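Local coordinates for periplasmic binding protein (Roseiflexus sp. RS-1, PDB 5GJ3) that binds heme, two molecules in the form described here, and probably delivers it to a membrane transporter in bacterial heme uptake, at residues S55-G58 and I59-N63; A100-Q103 and K104-V108; R151-D154 and V155-V158; P188-P191 and E192-I195. All blocks are in the same frame, centred on the assembly; numbering follows the deposited sequence.

Contact 1: S55-G58 and I59-N63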
loop_
_atom_site.group_PDB
_atom_site.type_symbol
_atom_site.label_atom_id
_atom_site.label_comp_id
_atom_site.label_asym_id
_atom_site.label_seq_id
_atom_site.Cartn_x
_atom_site.Cartn_y
_atom_site.Cartn_z
ATOM N N SER A 55 18.766 -4.435 7.874
ATOM C CA SER A 55 19.994 -4.760 8.628
ATOM C C SER A 55 20.008 -6.248 9.095
ATOM O O SER A 55 19.182 -6.636 9.942
ATOM C CB SER A 55 20.049 -3.948 9.900
ATOM O OG SER A 55 21.152 -4.362 10.681
ATOM N N ALA A 56 20.949 -7.044 8.601
ATOM C CA ALA A 56 21.115 -8.417 9.076
ATOM C C ALA A 56 21.354 -8.441 10.595
ATOM O O ALA A 56 20.699 -9.210 11.319
ATOM C CB ALA A 56 22.249 -9.137 8.314
ATOM N N GLU A 57 22.273 -7.605 11.079
ATOM C CA GLU A 57 22.560 -7.536 12.530
ATOM C C GLU A 57 21.353 -7.060 13.361
ATOM O O GLU A 57 21.089 -7.596 14.430
ATOM C CB GLU A 57 23.808 -6.676 12.829
ATOM C CG GLU A 57 24.068 -6.365 14.317
ATOM C CD GLU A 57 24.400 -7.595 15.187
ATOM O OE1 GLU A 57 24.604 -8.718 14.647
ATOM O OE2 GLU A 57 24.454 -7.451 16.440
ATOM N N GLY A 58 20.611 -6.076 12.856
ATOM C CA GLY A 58 19.405 -5.628 13.516
ATOM C C GLY A 58 18.353 -6.736 13.643
ATOM O O GLY A 58 17.661 -6.825 14.646
ATOM N N ILE A 59 18.208 -7.568 12.618
ATOM C CA ILE A 59 17.287 -8.697 12.707
ATOM C C ILE A 59 17.884 -9.770 13.676
ATOM O O ILE A 59 17.186 -10.275 14.566
ATOM C CB ILE A 59 17.070 -9.362 11.300
ATOM C CG1 ILE A 59 16.315 -8.432 10.346
ATOM C CG2 ILE A 59 16.307 -10.689 11.414
ATOM C CD1 ILE A 59 16.618 -8.719 8.867
ATOM N N LEU A 60 19.139 -10.169 13.456
ATOM C CA LEU A 60 19.670 -11.354 14.208
ATOM C C LEU A 60 19.877 -11.127 15.703
ATOM O O LEU A 60 19.737 -12.055 16.511
ATOM C CB LEU A 60 20.911 -11.949 13.540
ATOM C CG LEU A 60 20.648 -12.447 12.111
ATOM C CD1 LEU A 60 21.984 -12.636 11.422
ATOM C CD2 LEU A 60 19.812 -13.742 12.058
ATOM N N SER A 61 20.150 -9.877 16.072
ATOM C CA SER A 61 20.344 -9.550 17.459
ATOM C C SER A 61 19.021 -9.591 18.264
ATOM O O SER A 61 19.051 -9.515 19.492
ATOM C CB SER A 61 21.067 -8.223 17.603
ATOM O OG SER A 61 20.187 -7.154 17.390
ATOM N N LEU A 62 17.876 -9.735 17.590
ATOM C CA LEU A 62 16.611 -9.908 18.306
ATOM C C LEU A 62 16.317 -11.382 18.626
ATOM O O LEU A 62 15.255 -11.683 19.161
ATOM C CB LEU A 62 15.432 -9.312 17.525
ATOM C CG LEU A 62 15.558 -7.820 17.199
ATOM C CD1 LEU A 62 14.469 -7.410 16.213
ATOM C CD2 LEU A 62 15.528 -6.982 18.480
ATOM N N ASN A 63 17.241 -12.274 18.246
ATOM C CA ASN A 63 17.102 -13.733 18.412
ATOM C C ASN A 63 15.763 -14.238 17.961
ATOM O O ASN A 63 15.025 -14.878 18.751
ATOM C CB ASN A 63 17.360 -14.185 19.862
ATOM C CG ASN A 63 18.672 -13.675 20.381
ATOM O OD1 ASN A 63 18.708 -12.995 21.392
ATOM N ND2 ASN A 63 19.743 -13.934 19.653
#
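Ile59 lies along the Ser55 carbonyl at the start of the short helix 56-60: its N donates to Ser55 O at 3.0 Å, and CG1, anti to the carbonyl carbon (chi1 -68°), passes the same oxygen at 3.4 Å. CD1 follows CG1 past this oxygen, so backbone and side chain together cover it. Gly58, without a side chain, meets the second segment through its backbone: Leu62 CG comes to 3.5 Å from Gly58 O. Ser55 is the N-cap of this helix, and its OG accepts from Gly58 N at 2.8 Å, which fixes the first turn. One residue on, Leu60 N bonds Ala56 O at 2.8 Å, while Leu60 CG sits 3.3 Å from that oxygen. Glu57 O takes Ser61 N at 3.0 Å and, more weakly, Ser61 OG, which its chi1 of 78° puts between the backbone N and the carbonyl carbon. Glu57 OE2 also lies 3.7 Å from Ser61 CB. On the buried side, Ile59 reaches Val9 of strand 8-10 and shares Ile82 of helix 76-84 with Leu60, seating the helix on the parallel-sheet part of the fold; beyond it Arg7 NH2 bonds Leu62 O.

Contact 2: A100-Q103 and K104-V108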
loop_
_atom_site.group_PDB
_atom_site.type_symbol
_atom_site.label_atom_id
_atom_site.label_comp_id
_atom_site.label_asym_id
_atom_site.label_seq_id
_atom_site.Cartn_x
_atom_site.Cartn_y
_atom_site.Cartn_z
ATOM N N ALA A 100 -3.594 -10.533 -4.128
ATOM C CA ALA A 100 -2.483 -10.461 -3.156
ATOM C C ALA A 100 -2.918 -10.462 -1.654
ATOM O O ALA A 100 -2.292 -11.173 -0.857
ATOM C CB ALA A 100 -1.552 -9.275 -3.460
ATOM N N PRO A 101 -3.970 -9.693 -1.264
ATOM C CA PRO A 101 -4.371 -9.700 0.170
ATOM C C PRO A 101 -4.602 -11.149 0.680
ATOM O O PRO A 101 -3.977 -11.583 1.652
ATOM C CB PRO A 101 -5.684 -8.873 0.180
ATOM C CG PRO A 101 -5.461 -7.905 -0.950
ATOM C CD PRO A 101 -4.837 -8.782 -2.050
ATOM N N GLN A 102 -5.445 -11.889 -0.014
ATOM C CA GLN A 102 -5.768 -13.286 0.362
ATOM C C GLN A 102 -4.511 -14.219 0.371
ATOM O O GLN A 102 -4.311 -15.055 1.261
ATOM C CB GLN A 102 -6.888 -13.766 -0.577
ATOM C CG GLN A 102 -6.993 -15.246 -0.877
ATOM C CD GLN A 102 -5.964 -15.815 -1.869
ATOM O OE1 GLN A 102 -5.318 -16.827 -1.566
ATOM N NE2 GLN A 102 -5.823 -15.191 -3.057
ATOM N N GLN A 103 -3.684 -14.087 -0.654
ATOM C CA GLN A 103 -2.470 -14.885 -0.725
ATOM C C GLN A 103 -1.520 -14.586 0.451
ATOM O O GLN A 103 -0.991 -15.499 1.066
ATOM C CB GLN A 103 -1.806 -14.576 -2.056
ATOM C CG GLN A 103 -0.817 -15.573 -2.569
ATOM C CD GLN A 103 -0.337 -15.077 -3.922
ATOM O OE1 GLN A 103 0.839 -14.760 -4.102
ATOM N NE2 GLN A 103 -1.287 -14.886 -4.847
ATOM N N LYS A 104 -1.315 -13.310 0.778
ATOM C CA LYS A 104 -0.401 -12.965 1.876
ATOM C C LYS A 104 -0.965 -13.394 3.232
ATOM O O LYS A 104 -0.205 -13.830 4.160
ATOM C CB LYS A 104 -0.074 -11.461 1.867
ATOM C CG LYS A 104 0.834 -11.072 0.681
ATOM C CD LYS A 104 1.189 -9.569 0.701
ATOM C CE LYS A 104 0.047 -8.653 0.399
ATOM N NZ LYS A 104 0.447 -7.183 0.255
ATOM N N ILE A 105 -2.291 -13.274 3.346
ATOM C CA ILE A 105 -2.961 -13.693 4.596
ATOM C C ILE A 105 -2.784 -15.189 4.831
ATOM O O ILE A 105 -2.384 -15.586 5.939
ATOM C CB ILE A 105 -4.451 -13.277 4.639
ATOM C CG1 ILE A 105 -4.564 -11.750 4.825
ATOM C CG2 ILE A 105 -5.205 -14.009 5.765
ATOM C CD1 ILE A 105 -5.906 -11.234 4.352
ATOM N N ARG A 106 -3.039 -16.008 3.793
ATOM C CA ARG A 106 -2.827 -17.472 3.912
ATOM C C ARG A 106 -1.379 -17.856 4.204
ATOM O O ARG A 106 -1.108 -18.803 4.987
ATOM C CB ARG A 106 -3.349 -18.220 2.666
ATOM C CG ARG A 106 -4.862 -18.041 2.485
ATOM C CD ARG A 106 -5.407 -18.801 1.262
ATOM N NE ARG A 106 -6.826 -19.028 1.488
ATOM C CZ ARG A 106 -7.828 -18.483 0.785
ATOM N NH1 ARG A 106 -7.590 -17.702 -0.270
ATOM N NH2 ARG A 106 -9.096 -18.764 1.109
ATOM N N PHE A 107 -0.440 -17.117 3.592
ATOM C CA PHE A 107 0.992 -17.355 3.804
ATOM C C PHE A 107 1.385 -17.128 5.286
ATOM O O PHE A 107 2.032 -17.989 5.914
ATOM C CB PHE A 107 1.809 -16.471 2.861
ATOM C CG PHE A 107 3.214 -16.167 3.338
ATOM C CD1 PHE A 107 4.233 -17.119 3.193
ATOM C CD2 PHE A 107 3.532 -14.889 3.827
ATOM C CE1 PHE A 107 5.573 -16.816 3.569
ATOM C CE2 PHE A 107 4.841 -14.562 4.181
ATOM C CZ PHE A 107 5.899 -15.540 4.057
ATOM N N VAL A 108 0.957 -16.011 5.842
ATOM C CA VAL A 108 1.289 -15.696 7.241
ATOM C C VAL A 108 0.583 -16.703 8.160
ATOM O O VAL A 108 1.197 -17.225 9.143
ATOM C CB VAL A 108 0.920 -14.256 7.627
ATOM C CG1 VAL A 108 1.140 -14.020 9.145
ATOM C CG2 VAL A 108 1.760 -13.229 6.835
#
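Gln102 has CG anti to the backbone N (chi1 152°) and folds at chi2 (-76°), turning its amide up the helix toward Arg106. That arginine, one turn on, places CG anti to its carbonyl carbon and runs extended to NE, which carries its guanidinium across the Gln102 side chain at a slant, with Gln102 CD at its edge. Arg106 NH1 lies 2.8 Å from Gln102 OE1 in hydrogen-bond geometry, but NH1 is modelled too close to Gln102 CG and the bond is somewhat doubtful. The amide and guanidinium planes are turned 46° apart, and Arg106 CD passes 3.4 Å from Gln102 OE1. Arg106 NH2 has a firmer anchor in a salt bridge to Glu119. An alanine in place of Gln102 has no amide oxygen for Arg106 NH1, and that end of the guanidinium is likely to be left without this partner, held through the salt bridge to Glu119. Along the backbone the bonds are regular: Arg106 N meets Gln102 O at 3.0 Å, and Lys104 N meets Ala100 O at 2.9 Å. The Lys104 chain leaves past Ala100, its CE 4.2 Å from Ala100 CB, and bends at chi3. Its NZ makes a salt bridge to Asp94 and bonds Asp14 OD2 and Gly245 O. These i to i+4 contacts are those of an alpha helix, whose Lys104 reaches the carboxylates of Asp14 and Asp94 that, with Asp70, bind a zinc ion.

Contact 3: R151-D154 and V155-V158. With HEM (protoporphyrin IX containing Fe), chain C.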
loop_
_atom_site.group_PDB
_atom_site.type_symbol
_atom_site.label_atom_id
_atom_site.label_comp_id
_atom_site.label_asym_id
_atom_site.label_seq_id
_atom_site.Cartn_x
_atom_site.Cartn_y
_atom_site.Cartn_z
ATOM N N ARG A 151 7.595 14.151 -3.044
ATOM C CA ARG A 151 8.554 14.191 -1.959
ATOM C C ARG A 151 9.174 15.564 -2.020
ATOM O O ARG A 151 10.222 15.738 -2.621
ATOM C CB ARG A 151 9.598 13.084 -2.081
ATOM C CG ARG A 151 10.166 12.716 -0.712
ATOM C CD ARG A 151 10.972 11.424 -0.751
ATOM N NE ARG A 151 12.254 11.606 -1.402
ATOM C CZ ARG A 151 12.592 11.112 -2.591
ATOM N NH1 ARG A 151 13.811 11.353 -3.074
ATOM N NH2 ARG A 151 11.740 10.363 -3.297
ATOM N N GLY A 152 8.435 16.528 -1.454
ATOM C CA GLY A 152 8.686 17.946 -1.641
ATOM C C GLY A 152 8.539 18.340 -3.098
ATOM O O GLY A 152 8.268 17.519 -3.977
ATOM N N THR A 153 8.755 19.615 -3.361
ATOM C CA THR A 153 8.678 20.152 -4.725
ATOM C C THR A 153 9.775 19.602 -5.661
ATOM O O THR A 153 9.650 19.668 -6.875
ATOM C CB THR A 153 8.541 21.693 -4.688
ATOM O OG1 THR A 153 7.147 21.996 -4.515
ATOM C CG2 THR A 153 9.055 22.356 -5.949
ATOM N N ASP A 154 10.800 18.979 -5.099
ATOM C CA ASP A 154 11.817 18.354 -5.922
ATOM C C ASP A 154 11.393 17.083 -6.676
ATOM O O ASP A 154 11.881 16.810 -7.778
ATOM C CB ASP A 154 13.018 18.066 -5.045
ATOM C CG ASP A 154 13.771 19.338 -4.687
ATOM O OD1 ASP A 154 13.885 20.204 -5.580
ATOM O OD2 ASP A 154 14.232 19.483 -3.528
ATOM N N VAL A 155 10.485 16.306 -6.095
ATOM C CA VAL A 155 10.197 14.954 -6.618
ATOM C C VAL A 155 8.707 14.859 -6.927
ATOM O O VAL A 155 7.888 15.100 -6.036
ATOM C CB VAL A 155 10.643 13.865 -5.604
ATOM C CG1 VAL A 155 10.033 12.490 -5.938
ATOM C CG2 VAL A 155 12.173 13.805 -5.553
ATOM N N GLN A 156 8.375 14.578 -8.195
ATOM C CA GLN A 156 6.982 14.481 -8.653
ATOM C C GLN A 156 6.885 13.405 -9.712
ATOM O O GLN A 156 7.385 13.565 -10.837
ATOM C CB GLN A 156 6.486 15.836 -9.180
ATOM C CG GLN A 156 6.378 16.863 -8.061
ATOM C CD GLN A 156 6.693 18.266 -8.480
ATOM O OE1 GLN A 156 7.241 19.036 -7.695
ATOM N NE2 GLN A 156 6.294 18.635 -9.682
ATOM N N GLN A 157 6.269 12.294 -9.324
ATOM C CA GLN A 157 6.195 11.105 -10.152
ATOM C C GLN A 157 4.737 10.646 -10.255
ATOM O O GLN A 157 3.941 10.847 -9.342
ATOM C CB GLN A 157 7.046 9.966 -9.574
ATOM C CG GLN A 157 8.527 10.306 -9.386
ATOM C CD GLN A 157 9.358 10.066 -10.635
ATOM O OE1 GLN A 157 10.057 10.963 -11.106
ATOM N NE2 GLN A 157 9.278 8.862 -11.181
ATOM N N VAL A 158 4.415 10.040 -11.385
ATOM C CA VAL A 158 3.064 9.629 -11.701
ATOM C C VAL A 158 3.151 8.114 -11.803
ATOM O O VAL A 158 4.156 7.597 -12.308
ATOM C CB VAL A 158 2.650 10.233 -13.077
ATOM C CG1 VAL A 158 1.447 9.517 -13.649
ATOM C CG2 VAL A 158 2.378 11.718 -12.958
HETATM C CHA HEM C . 11.326 8.553 1.080
HETATM C CHB HEM C . 7.096 6.224 0.478
HETATM C CHC HEM C . 8.430 4.733 -4.004
HETATM C CHD HEM C . 12.749 6.857 -3.263
HETATM C C1A HEM C . 10.083 8.008 1.280
HETATM C C2A HEM C . 9.389 8.071 2.517
HETATM C C3A HEM C . 8.205 7.408 2.342
HETATM C C4A HEM C . 8.173 6.937 1.007
HETATM C CMA HEM C . 7.090 7.223 3.370
HETATM C CAA HEM C . 9.888 8.740 3.802
HETATM C CBA HEM C . 9.183 10.074 4.106
HETATM C CGA HEM C . 9.613 11.217 3.213
HETATM O O1A HEM C . 10.198 11.039 2.125
HETATM O O2A HEM C . 9.366 12.395 3.535
HETATM C C1B HEM C . 7.109 5.608 -0.795
HETATM C C2B HEM C . 6.019 4.824 -1.290
HETATM C C3B HEM C . 6.370 4.377 -2.525
HETATM C C4B HEM C . 7.735 4.933 -2.803
HETATM C CMB HEM C . 4.733 4.546 -0.548
HETATM C CAB HEM C . 5.590 3.536 -3.447
HETATM C CBB HEM C . 4.719 4.122 -4.233
HETATM C C1C HEM C . 9.757 5.153 -4.193
HETATM C C2C HEM C . 10.584 4.760 -5.261
HETATM C C3C HEM C . 11.831 5.378 -5.060
HETATM C C4C HEM C . 11.725 6.131 -3.849
HETATM C CMC HEM C . 10.129 3.866 -6.398
HETATM C CAC HEM C . 13.084 5.342 -5.880
HETATM C CBC HEM C . 13.139 4.999 -7.161
HETATM C C1D HEM C . 12.665 7.443 -1.995
HETATM C C2D HEM C . 13.828 8.166 -1.411
HETATM C C3D HEM C . 13.432 8.656 -0.201
HETATM C C4D HEM C . 12.033 8.216 -0.067
HETATM C CMD HEM C . 15.179 8.294 -2.076
HETATM C CAD HEM C . 14.236 9.462 0.813
HETATM C CBD HEM C . 15.014 8.636 1.872
HETATM C CGD HEM C . 15.627 9.556 2.925
HETATM O O1D HEM C . 16.196 9.145 3.981
HETATM O O2D HEM C . 15.594 10.800 2.777
HETATM N NA HEM C . 9.323 7.312 0.331
HETATM N NB HEM C . 8.050 5.696 -1.738
HETATM N NC HEM C . 10.465 5.988 -3.341
HETATM N ND HEM C . 11.586 7.585 -1.204
HETATM FE FE HEM C . 9.888 6.718 -1.479
#
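Arg151 and Val155 face each other across the tip of a beta hairpin, joining strands 144-151 and 155-159 through a type I turn from Gly152 to Val155; Arg151 presents its guanidinium to a bound heme, with Val155 behind it. The guanidinium of Arg151 is layered between two partners. Over its centre, on one face, lies pyrrole D of the porphyrin, with C2D 3.4 Å from CZ and C1D 3.3 Å from NH2; on the opposite face Val155 CG2 sits toward the rim, 3.7 Å above the plane. The Arg151 chain leaves with CG anti to the backbone N (chi1 -154°) and bends at chi3, which lays NE and the guanidinium flat along the porphyrin rather than pointing into it. Arg151 CD runs past a heme propionate, 3.0 Å from O1A of the heme. If a leucine stood in for Arg151, the flat cation over pyrrole D would be lost, and the heme is likely to be held less firmly on this side. Further back, Arg151 CB rests 3.8 Å from Val155 CB. Arg151 NH2 donates a weak hydrogen bond to the hydroxyl of Tyr149, also of this heme pocket, which may help set the rotation of the group. The turn itself is positioned by Ser211, whose OG bonds Gly152 N. At the hairpin end Arg151 N donates to Val155 O at 3.2 Å, and Val155 N returns a bond to Gly152 O at 3.3 Å, its donor 54° out of the carbonyl plane.

Contact 4: P188-P191 and E192-I195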
loop_
_atom_site.group_PDB
_atom_site.type_symbol
_atom_site.label_atom_id
_atom_site.label_comp_id
_atom_site.label_asym_id
_atom_site.label_seq_id
_atom_site.Cartn_x
_atom_site.Cartn_y
_atom_site.Cartn_z
ATOM N N PRO A 188 8.361 10.620 -14.245
ATOM C CA PRO A 188 8.252 12.012 -13.810
ATOM C C PRO A 188 6.992 12.738 -14.316
ATOM O O PRO A 188 6.561 12.518 -15.443
ATOM C CB PRO A 188 9.561 12.691 -14.354
ATOM C CG PRO A 188 10.248 11.672 -15.210
ATOM C CD PRO A 188 9.669 10.318 -14.891
ATOM N N LEU A 189 6.405 13.551 -13.443
ATOM C CA LEU A 189 5.399 14.519 -13.830
ATOM C C LEU A 189 6.042 15.561 -14.780
ATOM O O LEU A 189 7.215 15.922 -14.618
ATOM C CB LEU A 189 4.804 15.199 -12.588
ATOM C CG LEU A 189 3.583 16.120 -12.804
ATOM C CD1 LEU A 189 2.401 15.333 -13.363
ATOM C CD2 LEU A 189 3.167 16.824 -11.521
ATOM N N SER A 190 5.290 15.994 -15.795
ATOM C CA SER A 190 5.753 17.006 -16.762
ATOM C C SER A 190 4.558 17.804 -17.288
ATOM O O SER A 190 3.414 17.307 -17.235
ATOM C CB SER A 190 6.500 16.339 -17.932
ATOM O OG SER A 190 5.602 15.766 -18.863
ATOM N N PRO A 191 4.808 19.030 -17.807
ATOM C CA PRO A 191 3.751 19.773 -18.513
ATOM C C PRO A 191 2.933 18.892 -19.490
ATOM O O PRO A 191 1.691 18.951 -19.505
ATOM C CB PRO A 191 4.540 20.856 -19.276
ATOM C CG PRO A 191 5.730 21.114 -18.382
ATOM C CD PRO A 191 6.094 19.773 -17.787
ATOM N N GLU A 192 3.625 18.068 -20.256
ATOM C CA GLU A 192 3.022 17.181 -21.239
ATOM C C GLU A 192 2.085 16.155 -20.605
ATOM O O GLU A 192 0.987 15.903 -21.133
ATOM C CB GLU A 192 4.106 16.438 -22.020
ATOM C CG GLU A 192 4.979 17.319 -22.914
ATOM C CD GLU A 192 6.045 18.140 -22.172
ATOM O OE1 GLU A 192 6.212 18.013 -20.933
ATOM O OE2 GLU A 192 6.739 18.936 -22.849
ATOM N N VAL A 193 2.535 15.547 -19.493
ATOM C CA VAL A 193 1.741 14.554 -18.746
ATOM C C VAL A 193 0.436 15.232 -18.285
ATOM O O VAL A 193 -0.630 14.687 -18.478
ATOM C CB VAL A 193 2.542 13.999 -17.512
ATOM C CG1 VAL A 193 1.690 13.017 -16.722
ATOM C CG2 VAL A 193 3.855 13.333 -17.970
ATOM N N VAL A 194 0.551 16.432 -17.713
ATOM C CA VAL A 194 -0.601 17.191 -17.187
ATOM C C VAL A 194 -1.629 17.541 -18.305
ATOM O O VAL A 194 -2.836 17.354 -18.113
ATOM C CB VAL A 194 -0.188 18.428 -16.332
ATOM C CG1 VAL A 194 -1.417 19.210 -15.864
ATOM C CG2 VAL A 194 0.657 18.014 -15.130
ATOM N N ILE A 195 -1.138 17.968 -19.480
ATOM C CA ILE A 195 -2.026 18.239 -20.627
ATOM C C ILE A 195 -2.773 17.005 -21.026
ATOM O O ILE A 195 -3.987 17.054 -21.211
ATOM C CB ILE A 195 -1.294 18.716 -21.896
ATOM C CG1 ILE A 195 -0.687 20.089 -21.680
ATOM C CG2 ILE A 195 -2.251 18.630 -23.103
ATOM C CD1 ILE A 195 0.387 20.436 -22.693
#
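Leu189 and Ser190 run extended, after which the backbone turns into helical angles at Pro191 and stays there through Glu192, Val193, Val194 and Ile195. Val194 N closes the first helical turn on Ser190 O at 3.0 Å, and Ile195 N follows on Pro191 O at 3.0 Å. Ser190 is the N-cap: its OG, set between the backbone N and the carbonyl carbon (chi1 78°), accepts from Val193 N at 3.1 Å. The same hydroxyl donates to Glu192 OE1, also at 3.1 Å, meeting the carboxylate on its anti side and 16° out of its plane. Two bonds thus fix the hydroxyl, and the bend of the Glu192 chain at chi2 brings OE1 back over the cap, alongside the Pro191 ring. A carboxylate here would probably be favoured by the positive end of the helix dipole. Leu189, just before the N-cap, and Val194 form a hydrophobic staple, CD1 of Leu189 lying 3.7 Å from Val194 CG2; the same CD1 also reaches Val193 CG1 at 4.1 Å. Ser190 N, by contrast, is buried here without a polar partner. Val193 CG2 comes close to Ser190 OG, at 3.1 Å, so packing under the cap is tight. Deeper in, Val193 touches Val158 of strand 155-159 and Ile183, and Val194 leans on Leu224 and Thr227, bedding helix 191-197 against the sheet and a neighbouring loop.

Following the chain, the four contacts come in series, and none nests in or crosses another; each closes only a short local turn. Contact 1 caps helix 56-60 on the part of the fold built on the parallel sheet, and contact 2, on helix 100-111, lies about 25 Å from it, centre to centre, without touching. Contacts 3 and 4 lie across the chain's centre from contact 2, in the part built on the mixed sheet, with centres about 12 Å apart. They do touch: Gln156 O probably accepts from Leu189 N at 2.8 Å, and Val158 CG2 packs on Leu189 CD1, tying the hairpin at the heme to the start of helix 191-197.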